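Local structure of transcriptional regulator, LacI family (3JY6) at residues S31-R36 with I246-L251; V89-E94 with F237-S242; R144-A149 with F186-R191. The protein probably binds DNA as a transcription regulator of the LacI family, with a domain related to periplasmic binding proteins. All blocks are in the same frame, centred on the assembly; numbering follows the deposited sequence.

Contact 1: residues S31-R36 with I246-L251; sequences SILESR and IMLRQL
Ile32 meets Leu248 through its branch methyl CG2, 3.7 Å from Leu248 CD1, while CG1 leads off along the same helix to Ala241. One residue on, Leu33 approaches the other fork of the same leucine, its CD2 lying 3.6 Å from Leu248 CD2. Ser35 turns back on its own chain, and its OG donates a 2.6 Å hydrogen bond to Ile32 O in the carbonyl plane. Arg36 closes the group from the solvent side. With CG anti to its carbonyl carbon (chi1 -59°) and the chain extended from CG to NE, it runs over Leu248, CD standing 3.7 Å from Leu248 CD1. One face of the guanidinium rests on Leu248 CB, 3.6 Å from NH1. At its edge, in plane, a water accepts from Arg36 NH1 and donates to Leu248 O, each at 3.1 Å. Cutting Leu248 back to an alanine would probably open a gap between helix 236-251 and the pair Ile32 and Leu33, and take away the methyls under Arg36 CD. The contact joins the C-terminal ends of helices 20-34 and 236-251 on one side of the parallel sheet, where Leu33, Met247 and Leu251 all pack on Ile10 of strand 9-14.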
ATOM      1  N   SER A  31       5.378   7.385 -14.215  1.00 19.74           N
ATOM      2  CA  SER A  31       5.151   7.085 -15.628  1.00 21.07           C
ATOM      3  C   SER A  31       5.237   8.339 -16.506  1.00 21.48           C
ATOM      4  O   SER A  31       5.645   8.254 -17.666  1.00 22.93           O
ATOM      5  CB  SER A  31       3.796   6.412 -15.847  1.00 19.66           C
ATOM      6  OG  SER A  31       2.747   7.354 -15.783  1.00 26.48           O
ATOM      7  N   ILE A  32       4.842   9.495 -15.974  1.00 20.09           N
ATOM      8  CA  ILE A  32       4.927  10.728 -16.759  1.00 18.57           C
ATOM      9  C   ILE A  32       6.358  11.263 -16.761  1.00 18.97           C
ATOM     10  O   ILE A  32       6.897  11.606 -17.818  1.00 20.13           O
ATOM     11  CB  ILE A  32       3.971  11.831 -16.219  1.00 19.15           C
ATOM     12  CG1 ILE A  32       2.520  11.404 -16.430  1.00 18.24           C
ATOM     13  CG2 ILE A  32       4.213  13.163 -16.955  1.00 17.21           C
ATOM     14  CD1 ILE A  32       2.149  11.118 -17.889  1.00 18.33           C
ATOM     15  N   LEU A  33       6.983  11.315 -15.584  1.00 16.72           N
ATOM     16  CA  LEU A  33       8.352  11.821 -15.487  1.00 18.69           C
ATOM     17  C   LEU A  33       9.368  11.031 -16.329  1.00 21.22           C
ATOM     18  O   LEU A  33      10.370  11.583 -16.791  1.00 19.52           O
ATOM     19  CB  LEU A  33       8.816  11.837 -14.033  1.00 16.95           C
ATOM     20  CG  LEU A  33       8.217  12.831 -13.039  1.00 17.09           C
ATOM     21  CD1 LEU A  33       8.969  12.693 -11.709  1.00 13.97           C
ATOM     22  CD2 LEU A  33       8.324  14.264 -13.575  1.00 14.03           C
ATOM     23  N   GLU A  34       9.094   9.748 -16.533  1.00 22.80           N
ATOM     24  CA  GLU A  34       9.972   8.874 -17.303  1.00 25.20           C
ATOM     25  C   GLU A  34      10.067   9.308 -18.762  1.00 25.02           C
ATOM     26  O   GLU A  34      11.124   9.231 -19.370  1.00 24.00           O
ATOM     27  CB  GLU A  34       9.461   7.427 -17.222  1.00 27.75           C
ATOM     28  CG  GLU A  34      10.355   6.367 -17.868  1.00 32.51           C
ATOM     29  CD  GLU A  34      10.406   6.458 -19.398  1.00 37.52           C
ATOM     30  OE1 GLU A  34       9.333   6.473 -20.048  1.00 37.11           O
ATOM     31  OE2 GLU A  34      11.528   6.503 -19.954  1.00 38.96           O
ATOM     32  N   SER A  35       8.957   9.771 -19.317  1.00 26.66           N
ATOM     33  CA  SER A  35       8.933  10.186 -20.711  1.00 27.75           C
ATOM     34  C   SER A  35       9.951  11.275 -21.013  1.00 27.61           C
ATOM     35  O   SER A  35      10.216  11.563 -22.175  1.00 27.86           O
ATOM     36  CB  SER A  35       7.538  10.677 -21.101  1.00 27.81           C
ATOM     37  OG  SER A  35       7.206  11.876 -20.417  1.00 30.22           O
ATOM     38  N   ARG A  36      10.528  11.875 -19.975  1.00 27.40           N
ATOM     39  CA  ARG A  36      11.505  12.931 -20.188  1.00 26.63           C
ATOM     40  C   ARG A  36      12.824  12.767 -19.433  1.00 27.37           C
ATOM     41  O   ARG A  36      13.570  13.729 -19.257  1.00 26.32           O
ATOM     42  CB  ARG A  36      10.874  14.292 -19.877  1.00 27.03           C
ATOM     43  CG  ARG A  36       9.659  14.586 -20.745  1.00 29.49           C
ATOM     44  CD  ARG A  36       9.254  16.048 -20.674  1.00 30.70           C
ATOM     45  NE  ARG A  36       7.975  16.300 -21.343  1.00 31.79           N
ATOM     46  CZ  ARG A  36       7.374  17.488 -21.364  1.00 32.20           C
ATOM     47  NH1 ARG A  36       7.936  18.526 -20.757  1.00 30.09           N
ATOM     48  NH2 ARG A  36       6.208  17.641 -21.984  1.00 33.96           N
ATOM     49  N   ILE A 246       2.408  18.879 -14.839  1.00 15.19           N
ATOM     50  CA  ILE A 246       2.596  20.269 -14.453  1.00 14.90           C
ATOM     51  C   ILE A 246       4.074  20.494 -14.111  1.00 14.80           C
ATOM     52  O   ILE A 246       4.674  21.485 -14.521  1.00 12.91           O
ATOM     53  CB  ILE A 246       1.704  20.616 -13.224  1.00 15.06           C
ATOM     54  CG1 ILE A 246       0.220  20.555 -13.621  1.00 14.85           C
ATOM     55  CG2 ILE A 246       2.057  21.986 -12.701  1.00 14.08           C
ATOM     56  CD1 ILE A 246      -0.740  20.767 -12.463  1.00 11.11           C
ATOM     57  N   MET A 247       4.662  19.557 -13.372  1.00 13.28           N
ATOM     58  CA  MET A 247       6.064  19.668 -12.986  1.00 14.63           C
ATOM     59  C   MET A 247       6.960  19.787 -14.215  1.00 15.80           C
ATOM     60  O   MET A 247       7.834  20.650 -14.278  1.00 19.24           O
ATOM     61  CB  MET A 247       6.479  18.456 -12.141  1.00 13.74           C
ATOM     62  CG  MET A 247       7.984  18.369 -11.753  1.00 14.11           C
ATOM     63  SD  MET A 247       8.580  19.780 -10.803  1.00 12.97           S
ATOM     64  CE  MET A 247      10.097  19.680 -10.897  1.00 19.20           C
ATOM     65  N   LEU A 248       6.741  18.923 -15.197  1.00 15.43           N
ATOM     66  CA  LEU A 248       7.545  18.963 -16.407  1.00 17.19           C
ATOM     67  C   LEU A 248       7.408  20.320 -17.104  1.00 17.49           C
ATOM     68  O   LEU A 248       8.335  20.773 -17.764  1.00 16.50           O
ATOM     69  CB  LEU A 248       7.122  17.848 -17.354  1.00 16.04           C
ATOM     70  CG  LEU A 248       7.402  16.429 -16.853  1.00 17.42           C
ATOM     71  CD1 LEU A 248       6.952  15.426 -17.907  1.00 15.34           C
ATOM     72  CD2 LEU A 248       8.891  16.261 -16.576  1.00 16.90           C
ATOM     73  N   ARG A 249       6.249  20.957 -16.958  1.00 18.40           N
ATOM     74  CA  ARG A 249       6.030  22.264 -17.568  1.00 18.45           C
ATOM     75  C   ARG A 249       6.861  23.304 -16.828  1.00 18.59           C
ATOM     76  O   ARG A 249       7.396  24.228 -17.439  1.00 20.88           O
ATOM     77  CB  ARG A 249       4.543  22.639 -17.535  1.00 19.35           C
ATOM     78  CG  ARG A 249       3.710  21.964 -18.612  1.00 18.84           C
ATOM     79  CD  ARG A 249       2.228  22.184 -18.378  1.00 19.08           C
ATOM     80  NE  ARG A 249       1.865  23.607 -18.353  1.00 19.39           N
ATOM     81  CZ  ARG A 249       0.725  24.060 -17.837  1.00 21.50           C
ATOM     82  NH1 ARG A 249      -0.141  23.204 -17.310  1.00 23.73           N
ATOM     83  NH2 ARG A 249       0.445  25.354 -17.844  1.00 22.89           N
ATOM     84  N   GLN A 250       6.984  23.152 -15.513  1.00 18.98           N
ATOM     85  CA  GLN A 250       7.781  24.094 -14.728  1.00 19.27           C
ATOM     86  C   GLN A 250       9.269  23.859 -15.031  1.00 19.92           C
ATOM     87  O   GLN A 250      10.035  24.814 -15.152  1.00 16.67           O
ATOM     88  CB  GLN A 250       7.528  23.918 -13.221  1.00 18.43           C
ATOM     89  CG  GLN A 250       6.070  24.120 -12.751  1.00 16.46           C
ATOM     90  CD  GLN A 250       5.865  23.710 -11.279  1.00 14.71           C
ATOM     91  OE1 GLN A 250       6.195  22.594 -10.891  1.00 16.93           O
ATOM     92  NE2 GLN A 250       5.330  24.611 -10.470  1.00 14.32           N
ATOM     93  N   LEU A 251       9.659  22.588 -15.169  1.00 19.86           N
ATOM     94  CA  LEU A 251      11.048  22.214 -15.458  1.00 20.10           C
ATOM     95  C   LEU A 251      11.483  22.680 -16.838  1.00 20.77           C
ATOM     96  O   LEU A 251      12.676  22.879 -17.098  1.00 22.10           O
ATOM     97  CB  LEU A 251      11.220  20.693 -15.378  1.00 21.18           C
ATOM     98  CG  LEU A 251      11.171  20.081 -13.976  1.00 21.61           C
ATOM     99  CD1 LEU A 251      11.093  18.560 -14.070  1.00 20.19           C
ATOM    100  CD2 LEU A 251      12.400  20.519 -13.188  1.00 21.91           C
TER
HETATM  101  O   HOH W   1      10.553  19.119 -19.112  1.00 32.48           O

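Contact 2: residues V89-E94 with F237-S242; sequences VSVDRE and FLMGAS
The flat carboxylate of Asp92 presents OD1 to the terminal methyl of Met239, with 4.0 Å between OD1 and Met239 CE. That oxygen is not left to apolar company, because it also takes a hydrogen bond from Gln234 and has a long, weak ion pair with Arg142 of helix 137-147. The setting is a type I periplasmic binding protein fold, in which strand 88-91 of the parallel sheet is covered by helix 236-251. Asp92 stands just past the end of the strand, where the chain leaves the sheet. Met239 reaches from the helix to this corner. Its chain is straight at chi2 but bent at chi3 (83°), and the bend carries CE across to the strand end. There the methyl lies 4.2 Å from Val91 CG1, and Met239 CE is also 4.2 Å from Asp92 CA, so one carbon touches both the last strand residue and the residue that follows. The contact is thus a light one, made by one side chain of the helix, and no hydrogen bond crosses it. Val91 also packs on Ser243 and on Leu25 of helix 20-34, which places it beneath two helices. Within the helix, Leu238 O is gripped twice: Ser242 N donates from one face of the carbonyl plane at 2.9 Å, and Ser242 OG from the opposite face at 2.7 Å, tilted 33° from that plane.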
ATOM      1  N   VAL A  89       4.737  21.493  -6.763  1.00 12.56           N
ATOM      2  CA  VAL A  89       3.354  21.236  -7.153  1.00 11.47           C
ATOM      3  C   VAL A  89       2.755  20.484  -5.974  1.00 10.99           C
ATOM      4  O   VAL A  89       3.372  19.559  -5.456  1.00 11.11           O
ATOM      5  CB  VAL A  89       3.220  20.350  -8.426  1.00 13.24           C
ATOM      6  CG1 VAL A  89       1.747  20.071  -8.707  1.00 12.78           C
ATOM      7  CG2 VAL A  89       3.803  21.047  -9.625  1.00 14.86           C
ATOM      8  N   SER A  90       1.567  20.888  -5.543  1.00 12.76           N
ATOM      9  CA  SER A  90       0.907  20.226  -4.423  1.00 15.59           C
ATOM     10  C   SER A  90      -0.250  19.356  -4.936  1.00 14.39           C
ATOM     11  O   SER A  90      -0.849  19.637  -5.975  1.00 14.21           O
ATOM     12  CB  SER A  90       0.392  21.273  -3.427  1.00 17.10           C
ATOM     13  OG  SER A  90       0.277  20.716  -2.127  1.00 26.87           O
ATOM     14  N   VAL A  91      -0.546  18.290  -4.212  1.00 14.88           N
ATOM     15  CA  VAL A  91      -1.613  17.386  -4.616  1.00 16.11           C
ATOM     16  C   VAL A  91      -2.508  16.948  -3.466  1.00 16.33           C
ATOM     17  O   VAL A  91      -2.036  16.702  -2.351  1.00 12.76           O
ATOM     18  CB  VAL A  91      -1.041  16.102  -5.277  1.00 17.59           C
ATOM     19  CG1 VAL A  91      -2.178  15.224  -5.800  1.00 15.67           C
ATOM     20  CG2 VAL A  91      -0.092  16.478  -6.400  1.00 18.54           C
ATOM     21  N   ASP A  92      -3.805  16.872  -3.760  1.00 18.17           N
ATOM     22  CA  ASP A  92      -4.823  16.409  -2.817  1.00 22.01           C
ATOM     23  C   ASP A  92      -4.914  17.214  -1.523  1.00 24.61           C
ATOM     24  O   ASP A  92      -5.225  16.658  -0.476  1.00 23.78           O
ATOM     25  CB  ASP A  92      -4.552  14.934  -2.477  1.00 20.82           C
ATOM     26  CG  ASP A  92      -5.713  14.276  -1.757  1.00 22.30           C
ATOM     27  OD1 ASP A  92      -6.825  14.260  -2.318  1.00 25.18           O
ATOM     28  OD2 ASP A  92      -5.524  13.770  -0.630  1.00 24.57           O
ATOM     29  N   ARG A  93      -4.682  18.520  -1.593  1.00 27.99           N
ATOM     30  CA  ARG A  93      -4.701  19.331  -0.384  1.00 31.54           C
ATOM     31  C   ARG A  93      -5.830  20.311  -0.168  1.00 32.37           C
ATOM     32  O   ARG A  93      -6.147  20.630   0.972  1.00 36.07           O
ATOM     33  CB  ARG A  93      -3.373  20.078  -0.244  1.00 33.00           C
ATOM     34  CG  ARG A  93      -2.286  19.265   0.440  1.00 35.52           C
ATOM     35  CD  ARG A  93      -2.605  19.123   1.914  1.00 39.23           C
ATOM     36  NE  ARG A  93      -2.865  20.427   2.527  1.00 43.29           N
ATOM     37  CZ  ARG A  93      -1.925  21.306   2.869  1.00 43.93           C
ATOM     38  NH1 ARG A  93      -0.640  21.030   2.669  1.00 42.65           N
ATOM     39  NH2 ARG A  93      -2.275  22.471   3.402  1.00 44.24           N
ATOM     40  N   GLU A  94      -6.437  20.803  -1.234  1.00 33.21           N
ATOM     41  CA  GLU A  94      -7.513  21.772  -1.082  1.00 34.59           C
ATOM     42  C   GLU A  94      -7.022  22.918  -0.189  1.00 33.74           C
ATOM     43  O   GLU A  94      -7.608  23.212   0.851  1.00 32.03           O
ATOM     44  CB  GLU A  94      -8.749  21.129  -0.451  1.00 37.87           C
ATOM     45  CG  GLU A  94     -10.046  21.866  -0.791  1.00 41.73           C
ATOM     46  CD  GLU A  94     -10.740  21.291  -2.014  1.00 42.79           C
ATOM     47  OE1 GLU A  94     -11.441  20.263  -1.875  1.00 43.78           O
ATOM     48  OE2 GLU A  94     -10.578  21.857  -3.116  1.00 44.26           O
ATOM     49  N   PHE A 237      -3.728   7.630  -9.583  1.00 17.47           N
ATOM     50  CA  PHE A 237      -2.709   7.499 -10.619  1.00 18.51           C
ATOM     51  C   PHE A 237      -2.823   8.722 -11.528  1.00 18.63           C
ATOM     52  O   PHE A 237      -1.817   9.338 -11.900  1.00 18.82           O
ATOM     53  CB  PHE A 237      -2.928   6.231 -11.461  1.00 18.51           C
ATOM     54  CG  PHE A 237      -1.843   5.986 -12.488  1.00 15.10           C
ATOM     55  CD1 PHE A 237      -0.731   5.200 -12.181  1.00 17.24           C
ATOM     56  CD2 PHE A 237      -1.927   6.560 -13.763  1.00 17.48           C
ATOM     57  CE1 PHE A 237       0.299   4.981 -13.141  1.00 17.42           C
ATOM     58  CE2 PHE A 237      -0.913   6.356 -14.728  1.00 13.55           C
ATOM     59  CZ  PHE A 237       0.199   5.564 -14.413  1.00 15.18           C
ATOM     60  N   LEU A 238      -4.058   9.071 -11.872  1.00 16.16           N
ATOM     61  CA  LEU A 238      -4.310  10.207 -12.747  1.00 18.00           C
ATOM     62  C   LEU A 238      -3.921  11.518 -12.088  1.00 16.07           C
ATOM     63  O   LEU A 238      -3.384  12.409 -12.740  1.00 17.59           O
ATOM     64  CB  LEU A 238      -5.784  10.244 -13.157  1.00 19.00           C
ATOM     65  CG  LEU A 238      -6.169  11.336 -14.150  1.00 20.80           C
ATOM     66  CD1 LEU A 238      -5.448  11.106 -15.462  1.00 20.55           C
ATOM     67  CD2 LEU A 238      -7.670  11.322 -14.362  1.00 23.96           C
ATOM     68  N   MET A 239      -4.203  11.648 -10.797  1.00 14.72           N
ATOM     69  CA  MET A 239      -3.844  12.866 -10.073  1.00 12.55           C
ATOM     70  C   MET A 239      -2.310  12.966 -10.044  1.00 11.87           C
ATOM     71  O   MET A 239      -1.734  14.044 -10.230  1.00 11.00           O
ATOM     72  CB  MET A 239      -4.416  12.822  -8.644  1.00 11.29           C
ATOM     73  CG  MET A 239      -5.950  12.983  -8.531  1.00  8.77           C
ATOM     74  SD  MET A 239      -6.566  12.938  -6.809  1.00  4.52           S
ATOM     75  CE  MET A 239      -6.312  14.610  -6.301  1.00 10.96           C
ATOM     76  N   GLY A 240      -1.660  11.823  -9.850  1.00 11.31           N
ATOM     77  CA  GLY A 240      -0.204  11.788  -9.812  1.00 12.92           C
ATOM     78  C   GLY A 240       0.413  12.108 -11.168  1.00 13.81           C
ATOM     79  O   GLY A 240       1.417  12.822 -11.262  1.00 12.02           O
ATOM     80  N   ALA A 241      -0.186  11.581 -12.233  1.00 13.39           N
ATOM     81  CA  ALA A 241       0.322  11.849 -13.583  1.00 14.85           C
ATOM     82  C   ALA A 241       0.070  13.312 -13.989  1.00 14.50           C
ATOM     83  O   ALA A 241       0.871  13.922 -14.702  1.00 15.67           O
ATOM     84  CB  ALA A 241      -0.331  10.884 -14.612  1.00 12.26           C
ATOM     85  N   SER A 242      -1.047  13.872 -13.539  1.00 12.99           N
ATOM     86  CA  SER A 242      -1.369  15.249 -13.871  1.00 12.40           C
ATOM     87  C   SER A 242      -0.410  16.182 -13.152  1.00 11.82           C
ATOM     88  O   SER A 242       0.020  17.200 -13.708  1.00 11.47           O
ATOM     89  CB  SER A 242      -2.809  15.571 -13.472  1.00 13.13           C
ATOM     90  OG  SER A 242      -3.690  14.670 -14.109  1.00 15.07           O
TER

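Contact 3: residues R144-A149 with F186-R191; sequences RGILAA and FALKER
Ile146 and Phe186 come at each other from opposite directions, the isoleucine reaching from its helix toward the sheet and the ring from its strand toward the helix. The methyl CD1 of Ile146 sits over a face of the Phe186 ring, 3.7 Å from the centroid and 19° off the normal, a CH-pi contact. It is displaced toward the rim on the CD1 side, so that Ile146 CD1 comes within 3.5 Å of Phe186 CD1. The carbon behind it lies near the same part of the ring, Ile146 CG1 3.8 Å from Phe186 CE1. With chi2 of Ile146 near 180° (173°), CD1 is anti to CA and the side chain stretches out toward the ring. The pairing belongs to a parallel alpha/beta domain of Rossmann-like build. Helix 137-147 crosses over between strands 125-131 and 152-158, a beta-alpha-beta unit, and strand 183-187 lies next to 125-131 on its other flank. Ile146 therefore also rests on Val126 and Val128, while Thr115 of helix 107-119 touches both Ile146 and Phe186. A second side chain reaches the same methyl from beyond the strand end: Leu188 CD1 lies 3.8 Å from Ile146 CD1. All three side chains are buried and apolar. Just past the strand, Leu188 O accepts a hydrogen bond from Arg142 NH1, on the helix that carries Ile146.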
ATOM      1  N   ARG A 144     -18.764  18.619   4.315  1.00 28.40           N
ATOM      2  CA  ARG A 144     -19.572  19.766   3.926  1.00 30.32           C
ATOM      3  C   ARG A 144     -20.468  19.378   2.752  1.00 30.17           C
ATOM      4  O   ARG A 144     -21.587  19.870   2.618  1.00 30.22           O
ATOM      5  CB  ARG A 144     -18.654  20.930   3.536  1.00 32.58           C
ATOM      6  CG  ARG A 144     -19.369  22.210   3.143  1.00 35.11           C
ATOM      7  CD  ARG A 144     -18.400  23.196   2.505  1.00 36.70           C
ATOM      8  NE  ARG A 144     -19.047  23.896   1.403  1.00 39.81           N
ATOM      9  CZ  ARG A 144     -18.483  24.106   0.220  1.00 40.65           C
ATOM     10  NH1 ARG A 144     -17.251  23.674  -0.015  1.00 40.82           N
ATOM     11  NH2 ARG A 144     -19.161  24.731  -0.733  1.00 41.98           N
ATOM     12  N   GLY A 145     -19.967  18.485   1.906  1.00 29.91           N
ATOM     13  CA  GLY A 145     -20.738  18.037   0.763  1.00 28.99           C
ATOM     14  C   GLY A 145     -21.880  17.122   1.179  1.00 28.34           C
ATOM     15  O   GLY A 145     -22.961  17.167   0.596  1.00 27.93           O
ATOM     16  N   ILE A 146     -21.642  16.289   2.189  1.00 27.41           N
ATOM     17  CA  ILE A 146     -22.669  15.368   2.668  1.00 27.21           C
ATOM     18  C   ILE A 146     -23.849  16.130   3.285  1.00 28.30           C
ATOM     19  O   ILE A 146     -24.999  15.939   2.868  1.00 28.70           O
ATOM     20  CB  ILE A 146     -22.081  14.357   3.687  1.00 25.43           C
ATOM     21  CG1 ILE A 146     -21.105  13.417   2.970  1.00 23.42           C
ATOM     22  CG2 ILE A 146     -23.202  13.555   4.346  1.00 24.88           C
ATOM     23  CD1 ILE A 146     -20.342  12.480   3.890  1.00 21.28           C
ATOM     24  N   LEU A 147     -23.569  17.002   4.252  1.00 28.15           N
ATOM     25  CA  LEU A 147     -24.620  17.794   4.898  1.00 29.74           C
ATOM     26  C   LEU A 147     -25.437  18.559   3.867  1.00 29.50           C
ATOM     27  O   LEU A 147     -26.633  18.778   4.057  1.00 31.74           O
ATOM     28  CB  LEU A 147     -24.039  18.817   5.884  1.00 30.88           C
ATOM     29  CG  LEU A 147     -23.021  18.381   6.942  1.00 31.78           C
ATOM     30  CD1 LEU A 147     -22.527  19.616   7.684  1.00 31.33           C
ATOM     31  CD2 LEU A 147     -23.635  17.373   7.899  1.00 31.73           C
ATOM     32  N   ALA A 148     -24.796  18.973   2.780  1.00 28.60           N
ATOM     33  CA  ALA A 148     -25.489  19.728   1.750  1.00 27.79           C
ATOM     34  C   ALA A 148     -26.446  18.853   0.943  1.00 28.82           C
ATOM     35  O   ALA A 148     -27.134  19.345   0.046  1.00 26.81           O
ATOM     36  CB  ALA A 148     -24.484  20.381   0.834  1.00 28.51           C
ATOM     37  N   ALA A 149     -26.505  17.563   1.270  1.00 27.67           N
ATOM     38  CA  ALA A 149     -27.385  16.651   0.541  1.00 28.75           C
ATOM     39  C   ALA A 149     -28.229  15.719   1.412  1.00 29.11           C
ATOM     40  O   ALA A 149     -29.108  15.031   0.896  1.00 28.70           O
ATOM     41  CB  ALA A 149     -26.567  15.817  -0.440  1.00 24.80           C
ATOM     42  N   PHE A 186     -20.825   6.213   5.576  1.00 18.79           N
ATOM     43  CA  PHE A 186     -19.963   6.912   4.614  1.00 18.52           C
ATOM     44  C   PHE A 186     -18.567   7.212   5.193  1.00 18.55           C
ATOM     45  O   PHE A 186     -18.408   8.074   6.054  1.00 17.59           O
ATOM     46  CB  PHE A 186     -20.683   8.207   4.210  1.00 16.99           C
ATOM     47  CG  PHE A 186     -20.230   8.821   2.898  1.00 15.26           C
ATOM     48  CD1 PHE A 186     -21.150   9.531   2.123  1.00 13.78           C
ATOM     49  CD2 PHE A 186     -18.907   8.772   2.481  1.00 13.48           C
ATOM     50  CE1 PHE A 186     -20.761  10.183   0.958  1.00 14.99           C
ATOM     51  CE2 PHE A 186     -18.502   9.419   1.322  1.00 13.40           C
ATOM     52  CZ  PHE A 186     -19.429  10.128   0.556  1.00 16.55           C
ATOM     53  N   ALA A 187     -17.567   6.478   4.717  1.00 17.71           N
ATOM     54  CA  ALA A 187     -16.190   6.663   5.165  1.00 18.78           C
ATOM     55  C   ALA A 187     -15.532   7.765   4.334  1.00 19.60           C
ATOM     56  O   ALA A 187     -15.556   7.729   3.104  1.00 20.02           O
ATOM     57  CB  ALA A 187     -15.411   5.352   5.018  1.00 18.43           C
ATOM     58  N   LEU A 188     -14.955   8.750   5.015  1.00 20.64           N
ATOM     59  CA  LEU A 188     -14.284   9.852   4.342  1.00 21.93           C
ATOM     60  C   LEU A 188     -12.851   9.508   3.961  1.00 22.21           C
ATOM     61  O   LEU A 188     -12.222  10.221   3.184  1.00 23.93           O
ATOM     62  CB  LEU A 188     -14.309  11.096   5.227  1.00 22.88           C
ATOM     63  CG  LEU A 188     -15.395  12.128   4.900  1.00 25.86           C
ATOM     64  CD1 LEU A 188     -16.725  11.449   4.608  1.00 25.14           C
ATOM     65  CD2 LEU A 188     -15.497  13.100   6.055  1.00 24.96           C
ATOM     66  N   LYS A 189     -12.345   8.399   4.487  1.00 23.02           N
ATOM     67  CA  LYS A 189     -10.984   7.973   4.193  1.00 24.82           C
ATOM     68  C   LYS A 189     -10.954   6.471   3.978  1.00 23.50           C
ATOM     69  O   LYS A 189     -11.646   5.717   4.660  1.00 24.50           O
ATOM     70  CB  LYS A 189     -10.040   8.365   5.341  1.00 28.80           C
ATOM     71  CG  LYS A 189      -8.561   8.190   5.015  1.00 32.28           C
ATOM     72  CD  LYS A 189      -7.651   8.611   6.171  1.00 33.58           C
ATOM     73  CE  LYS A 189      -6.168   8.461   5.792  1.00 36.75           C
ATOM     74  NZ  LYS A 189      -5.232   8.876   6.886  1.00 37.43           N
ATOM     75  N   GLU A 190     -10.131   6.037   3.034  1.00 23.10           N
ATOM     76  CA  GLU A 190     -10.022   4.627   2.701  1.00 22.54           C
ATOM     77  C   GLU A 190      -9.751   3.673   3.880  1.00 22.62           C
ATOM     78  O   GLU A 190     -10.413   2.636   4.005  1.00 21.54           O
ATOM     79  CB  GLU A 190      -8.957   4.456   1.606  1.00 22.10           C
ATOM     80  CG  GLU A 190      -8.797   3.036   1.092  1.00 23.04           C
ATOM     81  CD  GLU A 190      -8.418   2.970  -0.385  1.00 25.70           C
ATOM     82  OE1 GLU A 190      -7.476   3.672  -0.823  1.00 28.38           O
ATOM     83  OE2 GLU A 190      -9.068   2.203  -1.118  1.00 26.41           O
ATOM     84  N   ARG A 191      -8.802   4.017   4.746  1.00 21.40           N
ATOM     85  CA  ARG A 191      -8.460   3.146   5.872  1.00 22.01           C
ATOM     86  C   ARG A 191      -9.635   2.762   6.757  1.00 20.58           C
ATOM     87  O   ARG A 191      -9.744   1.616   7.187  1.00 21.44           O
ATOM     88  CB  ARG A 191      -7.367   3.789   6.731  1.00 23.52           C
ATOM     89  CG  ARG A 191      -7.714   5.168   7.253  1.00 26.12           C
ATOM     90  CD  ARG A 191      -6.525   5.758   8.008  1.00 27.22           C
ATOM     91  NE  ARG A 191      -6.193   4.952   9.178  1.00 30.48           N
ATOM     92  CZ  ARG A 191      -5.185   5.209  10.007  1.00 30.63           C
ATOM     93  NH1 ARG A 191      -4.401   6.261   9.792  1.00 29.74           N
ATOM     94  NH2 ARG A 191      -4.958   4.415  11.046  1.00 30.86           N
TER

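Contacts 1 and 2 share helix 236-251 and lie about 13 Å apart between centres, touching where Ile32 packs on Ala241 and Ile246 on Val89. Contact 3 belongs to the other parallel sheet, with its centre about 33 Å from that of contact 1 and on the opposite side of the chain's centre. Chemistry follows location. Contact 1, partly buried at the end of two helices, mixes leucine packing with an arginine and a water. Contact 2 is buried but sets a methionine methyl against a valine and a carboxylate that has polar partners of its own. Contact 3 is wholly buried and apolar, with an aromatic face as its main surface. Helix meets helix in contact 1; helix meets the end of a strand and the loop after it in the other two.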